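Lipoprotein (Streptococcus pneumoniae, PDB 3CX3) binds zinc and, as a lipoprotein homologous with ABC-transporter components, probably captures the metal for uptake into the cell. Local coordinates at residues S16-I20 against L258-P262; H65-L69 against P119-L123; L88-M94 against I134-L139; T179-T185 against N197-G203. All blocks are in the same frame, centred on the assembly; numbering follows the deposited sequence.

Contact 1: residues S16-I20 against L258-P262. With ZN (zinc ion), chain E.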
loop_
_atom_site.group_PDB
_atom_site.type_symbol
_atom_site.label_atom_id
_atom_site.label_comp_id
_atom_site.label_asym_id
_atom_site.label_seq_id
_atom_site.Cartn_x
_atom_site.Cartn_y
_atom_site.Cartn_z
ATOM N N SER A 16 4.972 4.846 9.018
ATOM C CA SER A 16 4.399 5.921 8.206
ATOM C C SER A 16 2.904 5.770 8.038
ATOM O O SER A 16 2.134 6.625 8.514
ATOM C CB SER A 16 5.121 6.125 6.876
ATOM O OG SER A 16 5.208 4.941 6.123
ATOM N N PHE A 17 2.501 4.669 7.403
ATOM C CA PHE A 17 1.093 4.380 7.145
ATOM C C PHE A 17 0.838 2.866 7.223
ATOM O O PHE A 17 1.749 2.133 7.601
ATOM C CB PHE A 17 0.610 5.076 5.857
ATOM C CG PHE A 17 0.928 4.347 4.582
ATOM C CD1 PHE A 17 2.258 4.070 4.208
ATOM C CD2 PHE A 17 -0.098 3.996 3.718
ATOM C CE1 PHE A 17 2.551 3.405 3.001
ATOM C CE2 PHE A 17 0.171 3.335 2.533
ATOM C CZ PHE A 17 1.523 3.046 2.160
ATOM N N TYR A 18 -0.379 2.412 6.907
ATOM C CA TYR A 18 -0.840 1.071 7.292
ATOM C C TYR A 18 -0.054 -0.161 6.802
ATOM O O TYR A 18 0.259 -1.034 7.613
ATOM C CB TYR A 18 -2.328 0.857 7.016
ATOM C CG TYR A 18 -2.704 -0.596 7.169
ATOM C CD1 TYR A 18 -2.869 -1.150 8.438
ATOM C CD2 TYR A 18 -2.869 -1.431 6.054
ATOM C CE1 TYR A 18 -3.222 -2.500 8.603
ATOM C CE2 TYR A 18 -3.207 -2.790 6.204
ATOM C CZ TYR A 18 -3.379 -3.309 7.490
ATOM O OH TYR A 18 -3.709 -4.620 7.703
ATOM N N PRO A 19 0.188 -0.294 5.474
ATOM C CA PRO A 19 0.918 -1.498 5.053
ATOM C C PRO A 19 2.203 -1.637 5.842
ATOM O O PRO A 19 2.669 -2.742 6.056
ATOM C CB PRO A 19 1.234 -1.231 3.580
ATOM C CG PRO A 19 0.185 -0.278 3.124
ATOM C CD PRO A 19 -0.189 0.555 4.324
ATOM N N ILE A 20 2.763 -0.512 6.267
ATOM C CA ILE A 20 3.997 -0.510 7.052
ATOM C C ILE A 20 3.687 -0.883 8.511
ATOM O O ILE A 20 4.335 -1.760 9.089
ATOM C CB ILE A 20 4.710 0.864 6.974
ATOM C CG1 ILE A 20 5.464 1.037 5.655
ATOM C CG2 ILE A 20 5.715 0.973 8.065
ATOM C CD1 ILE A 20 4.880 0.298 4.488
ATOM N N LEU A 258 -5.490 -0.147 0.689
ATOM C CA LEU A 258 -4.852 -0.284 2.004
ATOM C C LEU A 258 -3.988 0.887 2.468
ATOM O O LEU A 258 -3.127 0.745 3.321
ATOM C CB LEU A 258 -4.100 -1.608 2.131
ATOM C CG LEU A 258 -4.847 -2.862 1.673
ATOM C CD1 LEU A 258 -3.872 -4.039 1.520
ATOM C CD2 LEU A 258 -6.017 -3.245 2.573
ATOM N N GLU A 259 -4.259 2.058 1.925
ATOM C CA GLU A 259 -3.558 3.263 2.313
ATOM C C GLU A 259 -4.018 3.802 3.670
ATOM O O GLU A 259 -3.202 4.283 4.462
ATOM C CB GLU A 259 -3.703 4.300 1.212
ATOM C CG GLU A 259 -2.802 4.039 0.015
ATOM C CD GLU A 259 -3.284 4.757 -1.206
ATOM O OE1 GLU A 259 -3.842 5.859 -1.055
ATOM O OE2 GLU A 259 -3.136 4.207 -2.315
ATOM N N SER A 260 -5.328 3.739 3.917
ATOM C CA SER A 260 -5.878 3.857 5.264
ATOM C C SER A 260 -5.920 2.457 5.858
ATOM O O SER A 260 -5.761 1.452 5.146
ATOM C CB SER A 260 -7.303 4.410 5.214
ATOM O OG SER A 260 -7.348 5.675 4.574
ATOM N N ASP A 261 -6.127 2.379 7.162
ATOM C CA ASP A 261 -6.389 1.094 7.784
ATOM C C ASP A 261 -7.871 0.957 8.074
ATOM O O ASP A 261 -8.495 1.903 8.554
ATOM C CB ASP A 261 -5.547 0.874 9.036
ATOM C CG ASP A 261 -5.657 1.998 10.017
ATOM O OD1 ASP A 261 -5.367 3.157 9.632
ATOM O OD2 ASP A 261 -6.017 1.716 11.182
ATOM N N PRO A 262 -8.442 -0.220 7.753
ATOM C CA PRO A 262 -9.881 -0.502 7.869
ATOM C C PRO A 262 -10.307 -0.789 9.309
ATOM O O PRO A 262 -11.431 -1.248 9.557
ATOM C CB PRO A 262 -10.045 -1.777 7.021
ATOM C CG PRO A 262 -8.697 -1.989 6.313
ATOM C CD PRO A 262 -7.704 -1.375 7.213
HETATM ZN ZN ZN E . -2.132 5.389 -3.696
#

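Contact 2: residues H65-L69 against P119-L123. With ZN (zinc ion), chain E.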
loop_
_atom_site.group_PDB
_atom_site.type_symbol
_atom_site.label_atom_id
_atom_site.label_comp_id
_atom_site.label_asym_id
_atom_site.label_seq_id
_atom_site.Cartn_x
_atom_site.Cartn_y
_atom_site.Cartn_z
ATOM N N HIS A 65 7.798 3.486 3.733
ATOM C CA HIS A 65 7.736 2.606 2.556
ATOM C C HIS A 65 8.891 2.874 1.605
ATOM O O HIS A 65 9.695 1.975 1.365
ATOM C CB HIS A 65 6.370 2.713 1.858
ATOM C CG HIS A 65 6.265 1.985 0.545
ATOM N ND1 HIS A 65 6.306 0.608 0.438
ATOM C CD2 HIS A 65 6.047 2.447 -0.714
ATOM C CE1 HIS A 65 6.171 0.256 -0.835
ATOM N NE2 HIS A 65 5.990 1.352 -1.550
ATOM N N SER A 66 8.985 4.108 1.090
ATOM C CA SER A 66 9.843 4.407 -0.069
ATOM C C SER A 66 10.098 5.885 -0.274
ATOM O O SER A 66 9.244 6.715 0.019
ATOM C CB SER A 66 9.183 3.867 -1.338
ATOM O OG SER A 66 9.868 4.274 -2.496
ATOM N N HIS A 67 11.257 6.221 -0.838
ATOM C CA HIS A 67 11.611 7.614 -1.062
ATOM C C HIS A 67 10.670 8.257 -2.081
ATOM O O HIS A 67 10.452 9.463 -2.049
ATOM C CB HIS A 67 13.092 7.756 -1.475
ATOM C CG HIS A 67 13.468 6.971 -2.697
ATOM N ND1 HIS A 67 14.003 5.702 -2.633
ATOM C CD2 HIS A 67 13.403 7.285 -4.016
ATOM C CE1 HIS A 67 14.228 5.257 -3.859
ATOM N NE2 HIS A 67 13.871 6.196 -4.716
ATOM N N THR A 68 10.114 7.426 -2.966
ATOM C CA THR A 68 9.130 7.809 -3.981
ATOM C C THR A 68 7.674 8.020 -3.469
ATOM O O THR A 68 6.767 8.363 -4.269
ATOM C CB THR A 68 9.089 6.740 -5.086
ATOM O OG1 THR A 68 8.486 5.549 -4.579
ATOM C CG2 THR A 68 10.470 6.401 -5.537
ATOM N N LEU A 69 7.445 7.813 -2.165
ATOM C CA LEU A 69 6.120 7.989 -1.576
ATOM C C LEU A 69 6.196 9.023 -0.438
ATOM O O LEU A 69 5.815 10.194 -0.591
ATOM C CB LEU A 69 5.595 6.651 -1.037
ATOM C CG LEU A 69 4.122 6.212 -1.198
ATOM C CD1 LEU A 69 3.634 5.413 0.057
ATOM C CD2 LEU A 69 3.149 7.370 -1.584
ATOM N N PRO A 119 4.687 3.572 -6.598
ATOM C CA PRO A 119 5.095 3.027 -5.307
ATOM C C PRO A 119 4.288 1.833 -4.797
ATOM O O PRO A 119 4.621 1.285 -3.735
ATOM C CB PRO A 119 4.848 4.208 -4.358
ATOM C CG PRO A 119 3.675 4.951 -4.958
ATOM C CD PRO A 119 3.826 4.771 -6.452
ATOM N N HIS A 120 3.250 1.438 -5.542
ATOM C CA HIS A 120 2.074 0.734 -4.980
ATOM C C HIS A 120 2.253 -0.763 -4.908
ATOM O O HIS A 120 1.304 -1.561 -4.941
ATOM C CB HIS A 120 0.853 1.023 -5.803
ATOM C CG HIS A 120 0.172 2.293 -5.452
ATOM N ND1 HIS A 120 0.303 3.432 -6.219
ATOM C CD2 HIS A 120 -0.704 2.598 -4.451
ATOM C CE1 HIS A 120 -0.458 4.390 -5.698
ATOM N NE2 HIS A 120 -1.075 3.911 -4.621
ATOM N N THR A 121 3.507 -1.113 -4.782
ATOM C CA THR A 121 3.969 -2.446 -4.559
ATOM C C THR A 121 3.083 -3.292 -3.627
ATOM O O THR A 121 2.532 -4.303 -4.052
ATOM C CB THR A 121 5.402 -2.289 -4.115
ATOM O OG1 THR A 121 6.275 -2.616 -5.217
ATOM C CG2 THR A 121 5.698 -3.054 -2.874
ATOM N N TRP A 122 2.888 -2.835 -2.390
ATOM C CA TRP A 122 2.365 -3.657 -1.317
ATOM C C TRP A 122 1.148 -4.518 -1.663
ATOM O O TRP A 122 0.840 -5.460 -0.936
ATOM C CB TRP A 122 2.091 -2.785 -0.087
ATOM C CG TRP A 122 1.072 -1.687 -0.284
ATOM C CD1 TRP A 122 -0.253 -1.777 -0.062
ATOM C CD2 TRP A 122 1.320 -0.329 -0.705
ATOM N NE1 TRP A 122 -0.876 -0.576 -0.329
ATOM C CE2 TRP A 122 0.067 0.337 -0.716
ATOM C CE3 TRP A 122 2.473 0.386 -1.070
ATOM C CZ2 TRP A 122 -0.071 1.689 -1.081
ATOM C CZ3 TRP A 122 2.343 1.736 -1.440
ATOM C CH2 TRP A 122 1.075 2.373 -1.437
ATOM N N LEU A 123 0.497 -4.204 -2.788
ATOM C CA LEU A 123 -0.760 -4.826 -3.241
ATOM C C LEU A 123 -0.533 -6.058 -4.078
ATOM O O LEU A 123 -1.467 -6.759 -4.468
ATOM C CB LEU A 123 -1.570 -3.828 -4.061
ATOM C CG LEU A 123 -2.256 -2.730 -3.237
ATOM C CD1 LEU A 123 -2.977 -1.758 -4.180
ATOM C CD2 LEU A 123 -3.217 -3.313 -2.158
HETATM ZN ZN ZN E . -2.132 5.389 -3.696
#

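Contact 3: residues L88-M94 against I134-L139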
loop_
_atom_site.group_PDB
_atom_site.type_symbol
_atom_site.label_atom_id
_atom_site.label_comp_id
_atom_site.label_asym_id
_atom_site.label_seq_id
_atom_site.Cartn_x
_atom_site.Cartn_y
_atom_site.Cartn_z
ATOM N N LEU A 88 14.398 3.595 8.381
ATOM C CA LEU A 88 14.389 2.395 7.535
ATOM C C LEU A 88 13.413 2.492 6.356
ATOM O O LEU A 88 12.200 2.599 6.548
ATOM C CB LEU A 88 14.120 1.133 8.393
ATOM C CG LEU A 88 15.164 0.912 9.512
ATOM C CD1 LEU A 88 14.832 -0.265 10.391
ATOM C CD2 LEU A 88 16.576 0.738 8.942
ATOM N N GLU A 89 13.958 2.454 5.137
ATOM C CA GLU A 89 13.141 2.455 3.903
ATOM C C GLU A 89 12.875 0.994 3.573
ATOM O O GLU A 89 13.792 0.268 3.194
ATOM C CB GLU A 89 13.842 3.197 2.756
ATOM C CG GLU A 89 12.930 3.539 1.558
ATOM C CD GLU A 89 13.678 3.827 0.218
ATOM O OE1 GLU A 89 13.233 4.670 -0.572
ATOM O OE2 GLU A 89 14.717 3.223 -0.072
ATOM N N ALA A 90 11.621 0.575 3.728
ATOM C CA ALA A 90 11.251 -0.834 3.736
ATOM C C ALA A 90 11.257 -1.455 2.365
ATOM O O ALA A 90 11.352 -2.675 2.240
ATOM C CB ALA A 90 9.902 -1.036 4.420
ATOM N N SER A 91 11.171 -0.622 1.326
ATOM C CA SER A 91 11.224 -1.113 -0.040
ATOM C C SER A 91 12.580 -0.887 -0.661
ATOM O O SER A 91 12.728 -0.991 -1.879
ATOM C CB SER A 91 10.155 -0.441 -0.909
ATOM O OG SER A 91 10.398 0.955 -1.053
ATOM N N GLU A 92 13.573 -0.564 0.161
ATOM C CA GLU A 92 14.862 -0.165 -0.375
ATOM C C GLU A 92 15.487 -1.293 -1.184
ATOM O O GLU A 92 15.569 -2.431 -0.731
ATOM C CB GLU A 92 15.779 0.268 0.742
ATOM C CG GLU A 92 17.005 1.027 0.275
ATOM C CD GLU A 92 18.048 1.076 1.360
ATOM O OE1 GLU A 92 18.917 1.971 1.317
ATOM O OE2 GLU A 92 17.981 0.217 2.264
ATOM N N GLY A 93 15.906 -0.964 -2.403
ATOM C CA GLY A 93 16.402 -1.955 -3.346
ATOM C C GLY A 93 15.334 -2.460 -4.298
ATOM O O GLY A 93 15.641 -2.766 -5.451
HETATM N N MSE A 94 14.091 -2.568 -3.827
HETATM C CA MSE A 94 12.974 -3.062 -4.669
HETATM C C MSE A 94 12.744 -2.217 -5.900
HETATM O O MSE A 94 12.588 -1.007 -5.811
HETATM C CB MSE A 94 11.671 -3.121 -3.887
HETATM C CG MSE A 94 11.647 -4.195 -2.828
HETATM SE SE MSE A 94 9.903 -4.185 -2.033
HETATM C CE MSE A 94 8.780 -4.452 -3.595
ATOM N N ILE A 134 12.918 -7.450 3.800
ATOM C CA ILE A 134 13.742 -6.255 3.995
ATOM C C ILE A 134 13.541 -5.734 5.407
ATOM O O ILE A 134 14.502 -5.403 6.094
ATOM C CB ILE A 134 13.412 -5.125 2.996
ATOM C CG1 ILE A 134 13.504 -5.637 1.551
ATOM C CG2 ILE A 134 14.356 -3.950 3.232
ATOM C CD1 ILE A 134 12.987 -4.683 0.459
ATOM N N ILE A 135 12.288 -5.688 5.837
ATOM C CA ILE A 135 11.953 -5.181 7.160
ATOM C C ILE A 135 12.672 -6.000 8.219
ATOM O O ILE A 135 13.409 -5.442 9.052
ATOM C CB ILE A 135 10.415 -5.134 7.392
ATOM C CG1 ILE A 135 9.803 -3.980 6.581
ATOM C CG2 ILE A 135 10.088 -5.033 8.880
ATOM C CD1 ILE A 135 8.284 -3.859 6.649
ATOM N N ALA A 136 12.481 -7.322 8.162
ATOM C CA ALA A 136 13.121 -8.224 9.111
ATOM C C ALA A 136 14.630 -8.044 9.085
ATOM O O ALA A 136 15.225 -7.843 10.121
ATOM C CB ALA A 136 12.724 -9.676 8.833
ATOM N N ASP A 137 15.234 -8.075 7.894
ATOM C CA ASP A 137 16.681 -7.851 7.749
ATOM C C ASP A 137 17.171 -6.601 8.480
ATOM O O ASP A 137 18.048 -6.673 9.365
ATOM C CB ASP A 137 17.074 -7.771 6.273
ATOM C CG ASP A 137 16.963 -9.118 5.560
ATOM O OD1 ASP A 137 17.375 -9.213 4.386
ATOM O OD2 ASP A 137 16.474 -10.088 6.175
ATOM N N LYS A 138 16.593 -5.460 8.120
ATOM C CA LYS A 138 16.998 -4.183 8.706
ATOM C C LYS A 138 16.704 -4.174 10.191
ATOM O O LYS A 138 17.537 -3.748 10.987
ATOM C CB LYS A 138 16.299 -3.003 8.012
ATOM C CG LYS A 138 16.692 -2.798 6.557
ATOM C CD LYS A 138 15.811 -1.718 5.924
ATOM C CE LYS A 138 16.527 -0.887 4.868
ATOM N NZ LYS A 138 17.198 -1.686 3.787
ATOM N N LEU A 139 15.523 -4.660 10.564
ATOM C CA LEU A 139 15.194 -4.846 11.980
ATOM C C LEU A 139 16.203 -5.757 12.676
ATOM O O LEU A 139 16.627 -5.473 13.807
ATOM C CB LEU A 139 13.770 -5.362 12.181
ATOM C CG LEU A 139 12.743 -4.352 12.724
ATOM C CD1 LEU A 139 12.881 -2.978 12.061
ATOM C CD2 LEU A 139 11.280 -4.859 12.632
#

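Contact 4: residues T179-T185 against N197-G203. With ZN (zinc ion), chain E.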
loop_
_atom_site.group_PDB
_atom_site.type_symbol
_atom_site.label_atom_id
_atom_site.label_comp_id
_atom_site.label_asym_id
_atom_site.label_seq_id
_atom_site.Cartn_x
_atom_site.Cartn_y
_atom_site.Cartn_z
ATOM N N THR A 179 -10.206 -6.183 -17.663
ATOM C CA THR A 179 -10.116 -4.779 -17.264
ATOM C C THR A 179 -10.919 -4.428 -16.018
ATOM O O THR A 179 -11.994 -4.991 -15.789
ATOM C CB THR A 179 -10.595 -3.847 -18.393
ATOM O OG1 THR A 179 -10.498 -4.512 -19.649
ATOM C CG2 THR A 179 -9.744 -2.605 -18.450
ATOM N N PHE A 180 -10.384 -3.492 -15.223
ATOM C CA PHE A 180 -11.149 -2.840 -14.145
ATOM C C PHE A 180 -10.785 -1.368 -13.970
ATOM O O PHE A 180 -9.714 -0.930 -14.377
ATOM C CB PHE A 180 -11.086 -3.625 -12.808
ATOM C CG PHE A 180 -9.695 -3.813 -12.260
ATOM C CD1 PHE A 180 -8.810 -4.739 -12.839
ATOM C CD2 PHE A 180 -9.268 -3.086 -11.159
ATOM C CE1 PHE A 180 -7.516 -4.926 -12.331
ATOM C CE2 PHE A 180 -7.974 -3.262 -10.649
ATOM C CZ PHE A 180 -7.098 -4.202 -11.243
ATOM N N VAL A 181 -11.699 -0.603 -13.379
ATOM C CA VAL A 181 -11.449 0.823 -13.077
ATOM C C VAL A 181 -11.648 1.217 -11.611
ATOM O O VAL A 181 -12.693 0.943 -10.985
ATOM C CB VAL A 181 -12.109 1.827 -14.101
ATOM C CG1 VAL A 181 -13.188 1.168 -14.910
ATOM C CG2 VAL A 181 -12.608 3.088 -13.428
ATOM N N THR A 182 -10.593 1.856 -11.093
ATOM C CA THR A 182 -10.420 2.122 -9.670
ATOM C C THR A 182 -10.308 3.609 -9.453
ATOM O O THR A 182 -10.039 4.364 -10.398
ATOM C CB THR A 182 -9.124 1.484 -9.108
ATOM O OG1 THR A 182 -7.991 2.206 -9.599
ATOM C CG2 THR A 182 -9.004 0.023 -9.470
ATOM N N GLN A 183 -10.471 4.023 -8.199
ATOM C CA GLN A 183 -10.574 5.431 -7.871
ATOM C C GLN A 183 -9.294 6.237 -8.108
ATOM O O GLN A 183 -9.357 7.333 -8.687
ATOM C CB GLN A 183 -11.090 5.623 -6.456
ATOM C CG GLN A 183 -11.425 7.054 -6.211
ATOM C CD GLN A 183 -12.032 7.283 -4.859
ATOM O OE1 GLN A 183 -13.190 6.923 -4.604
ATOM N NE2 GLN A 183 -11.262 7.907 -3.982
ATOM N N HIS A 184 -8.150 5.725 -7.644
ATOM C CA HIS A 184 -6.863 6.185 -8.188
ATOM C C HIS A 184 -5.977 5.048 -8.669
ATOM O O HIS A 184 -6.332 3.890 -8.519
ATOM C CB HIS A 184 -6.152 7.147 -7.254
ATOM C CG HIS A 184 -5.407 6.506 -6.126
ATOM N ND1 HIS A 184 -6.033 6.021 -4.991
ATOM C CD2 HIS A 184 -4.074 6.355 -5.920
ATOM C CE1 HIS A 184 -5.116 5.568 -4.154
ATOM N NE2 HIS A 184 -3.922 5.750 -4.695
ATOM N N THR A 185 -4.847 5.384 -9.278
ATOM C CA THR A 185 -3.987 4.363 -9.872
ATOM C C THR A 185 -3.178 3.618 -8.797
ATOM O O THR A 185 -1.986 3.907 -8.603
ATOM C CB THR A 185 -3.007 4.949 -10.947
ATOM O OG1 THR A 185 -3.722 5.793 -11.861
ATOM C CG2 THR A 185 -2.311 3.836 -11.714
ATOM N N ASN A 197 -5.590 -5.896 -16.557
ATOM C CA ASN A 197 -5.121 -4.534 -16.754
ATOM C C ASN A 197 -6.094 -3.572 -16.089
ATOM O O ASN A 197 -7.303 -3.783 -16.127
ATOM C CB ASN A 197 -4.910 -4.204 -18.233
ATOM C CG ASN A 197 -6.197 -4.008 -18.974
ATOM O OD1 ASN A 197 -6.946 -4.957 -19.198
ATOM N ND2 ASN A 197 -6.465 -2.766 -19.375
ATOM N N GLN A 198 -5.554 -2.542 -15.454
ATOM C CA GLN A 198 -6.388 -1.572 -14.758
ATOM C C GLN A 198 -6.404 -0.193 -15.376
ATOM O O GLN A 198 -5.595 0.137 -16.234
ATOM C CB GLN A 198 -5.992 -1.454 -13.273
ATOM C CG GLN A 198 -4.533 -1.247 -13.013
ATOM C CD GLN A 198 -4.089 0.169 -13.229
ATOM O OE1 GLN A 198 -4.629 1.109 -12.636
ATOM N NE2 GLN A 198 -3.067 0.335 -14.057
ATOM N N LEU A 199 -7.355 0.608 -14.913
ATOM C CA LEU A 199 -7.362 2.040 -15.168
ATOM C C LEU A 199 -7.774 2.761 -13.887
ATOM O O LEU A 199 -8.794 2.414 -13.237
ATOM C CB LEU A 199 -8.277 2.404 -16.344
ATOM C CG LEU A 199 -8.328 3.874 -16.767
ATOM C CD1 LEU A 199 -7.031 4.332 -17.454
ATOM C CD2 LEU A 199 -9.510 4.112 -17.689
ATOM N N GLY A 200 -6.960 3.740 -13.503
ATOM C CA GLY A 200 -7.316 4.589 -12.377
ATOM C C GLY A 200 -7.976 5.859 -12.865
ATOM O O GLY A 200 -7.574 6.414 -13.901
ATOM N N ILE A 201 -8.988 6.324 -12.136
ATOM C CA ILE A 201 -9.576 7.625 -12.450
ATOM C C ILE A 201 -8.515 8.727 -12.251
ATOM O O ILE A 201 -8.286 9.573 -13.142
ATOM C CB ILE A 201 -10.891 7.850 -11.685
ATOM C CG1 ILE A 201 -11.971 6.952 -12.277
ATOM C CG2 ILE A 201 -11.387 9.324 -11.801
ATOM C CD1 ILE A 201 -13.060 6.577 -11.302
ATOM N N ALA A 202 -7.823 8.669 -11.110
ATOM C CA ALA A 202 -6.674 9.564 -10.844
ATOM C C ALA A 202 -5.329 8.866 -11.130
ATOM O O ALA A 202 -5.296 7.643 -11.320
ATOM C CB ALA A 202 -6.725 10.078 -9.429
ATOM N N GLY A 203 -4.235 9.632 -11.173
ATOM C CA GLY A 203 -2.898 9.065 -11.362
ATOM C C GLY A 203 -2.389 8.335 -10.132
ATOM O O GLY A 203 -3.172 7.921 -9.273
HETATM ZN ZN ZN E . -2.132 5.389 -3.696
#

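Contact 1: residues S16-I20 against L258-P262
The F17 ring offers its edge to E259: CD2 lies 3.2 Å from E259 O, near the ring plane, and E259 CA sits in plane beside CE2. P19 CD rests on one face of the same ring, toward the rim. The Y18 ring also uses its edge, CD2 lying 3.5 Å from L258 O, while D261 CB comes in obliquely to 3.4 Å from Y18 CD1. The D261 carboxylate runs nearly parallel to the Y18 ring, the planes 15° apart, but its OD2 is held by the side chain of Q263. L258 O reaches P19 CD at 3.1 Å, and the CB of L258 touches Y18 CD2. This is where the start of helix 18-28 in one lobe, with F17 as N-cap residue, meets the zinc-bearing loop 258-262 that follows the last sheet strand of the other lobe. E259 points its CB away from 16-20; CG stays beside the backbone N (chi1 -77°) and the chain then runs extended, which carries the carboxylate to the metal. OE2 binds zinc at 2.1 Å, whereas E259 OE1 stays 3.2 Å from the ion, so the carboxylate binds essentially through one oxygen; H44, H120 and H184 complete the site. W122 packs edge-to-face with F17. No hydrogen bond joins the two segments. Two backbone carbonyls, of L258 and E259, face aromatic and proline C-H groups instead, consistent with the loop being seated against F17, Y18 and P19 largely by packing; the directional bond here is the one to zinc.

Contact 2: residues H65-L69 against P119-L123
H65 and W122 meet through contrasting first torsions: CG of H65 is anti to its own backbone N (chi1 173°), whereas CG of W122 stands between N and the carbonyl carbon (chi1 61°). Both loops belong to the lobe built on the parallel sheet 12-15, 33-36, 61-64 and 86-89: loop 65-69 leaves the C-terminal end of strand 61-64, and loop 119-123 leads into helix 125-142. The rings form a T-shaped pair, imidazole and six-membered indole ring centroids 5.0 Å apart and planes nearly perpendicular, with the CE3-CZ3 edge of the indole over one imidazole face. H65 NE2 donates to P119 O at 2.6 Å, in the carbonyl plane but with the oxygen tilted 24° out of the imidazole plane. That oxygen also takes a weak bond from T121 N. The other nitrogen, H65 ND1, is bonded to the carboxylate of E131, so the ring is fixed at both ends; such a setting would favour an imidazole protonated on both nitrogens. The T121 methyl CG2 closes in on the imidazole edge, 3.9 Å from H65 CE1. Apolar packing fills the rest: L69 CG lies across the P119 ring, 3.8 Å from P119 CB, and L69 CD1 reaches W122 CZ3. S66 OG and T68 OG1 share a hydrogen bond of 2.8 Å that braces the turn of the 65-69 loop. W122 NE1 is used on P257 O. H120 points its CB away from 65-69; D118 holds ND1, and H120 NE2 binds zinc at 2.0 Å.

Contact 3: residues L88-M94 against I134-L139
Where strand 86-89 ends, the chain folds through a type I turn (E89 to E92) running into a type II turn (S91 to M94), and A90 passes closest to helix 125-142, its CA 5.6 Å from the CA of I135. K138 spans the strand end. Its CB packs on the L88 methyls, 3.9 Å from L88 CD2, the two side chains lying alongside and running opposite ways; further out, K138 CE lies 3.4 Å from E89 O. Bends at chi3 and chi4 then swing K138 NZ onto E92 OE2, a salt bridge of 2.6 Å met nearly along the C-O axis. E92 reaches it with an extended chain, crossing the lysine at about a right angle. I134 fits into the double turn: its CD1 meets A90 O at 3.1 Å and CG of M94, a selenomethionine, at 3.6 Å. A90 CB lies against I135 CG1, and L88 CD1 touches L139 CD1 at 3.7 Å. G93 supplies the positive phi (95°) of the third position of the type II turn. Among its neighbours, 86-89 is an outermost strand of its parallel sheet, hydrogen-bonded to strand 61-64, while I135 and L139 also lean on helix 18-28 and L139 reaches helix 147-173, so this part of helix 125-142 touches the edge strand, helix 18-28 and helix 147-173.

Contact 4: residues T179-T185 against N197-G203
H184, past the corner after strand 180-182, sets CB against A202 CB (3.7 Å), with G203 O equally far from H184 CB. The ring follows: G203 O lies in plane at its edge, 3.8 Å from H184 CD2, ND1 is bonded to the carboxylate of E233, and at the tip H184 NE2 binds zinc at 2.1 Å. The ligand sits just beyond the C-terminal end of the first strand of a beta-alpha-beta unit (strand 180-182, helix 188-193, strand 198-200) whose two strands pair in parallel. The ladder alternates: F180 N to N197 O, L199 N to F180 O, T182 N to L199 O at 2.9 Å, and I201 N to T182 O at 2.8 Å. Beyond the corners at Q183 and I201 it continues less regularly, A202 N binding Q183 O and T185 N meeting G203 O from above the carbonyl plane. On the face carrying F180, Q198 CB lies over the phenyl ring in a CH-pi contact, 3.8 Å from the centroid; Q198 OE1 is buried without a polar partner in the model. V181 CG2 packs on I201 CG1. T182 OG1 donates to H184 O at 2.6 Å, from 40° out of the carbonyl plane.

In the fold
From the N terminus, 16-20 follows the first strand and pairs with 258-262 near the end of the chain, so contact 1 closes the longest loop and encloses the other three. Contacts 2 and 3 cross: 65-69, 88-94, 119-123 and 134-139 alternate, tying strand ends 61-64 and 86-89 to helix 125-142 and its approach, with a probable H65-S91 bond joining them. Contact 4 comes later, in series, within the second sheet, its centre about 28 Å from that of contact 3. Contacts 1, 2 and 4 converge on the zinc, which therefore joins loops of both lobes.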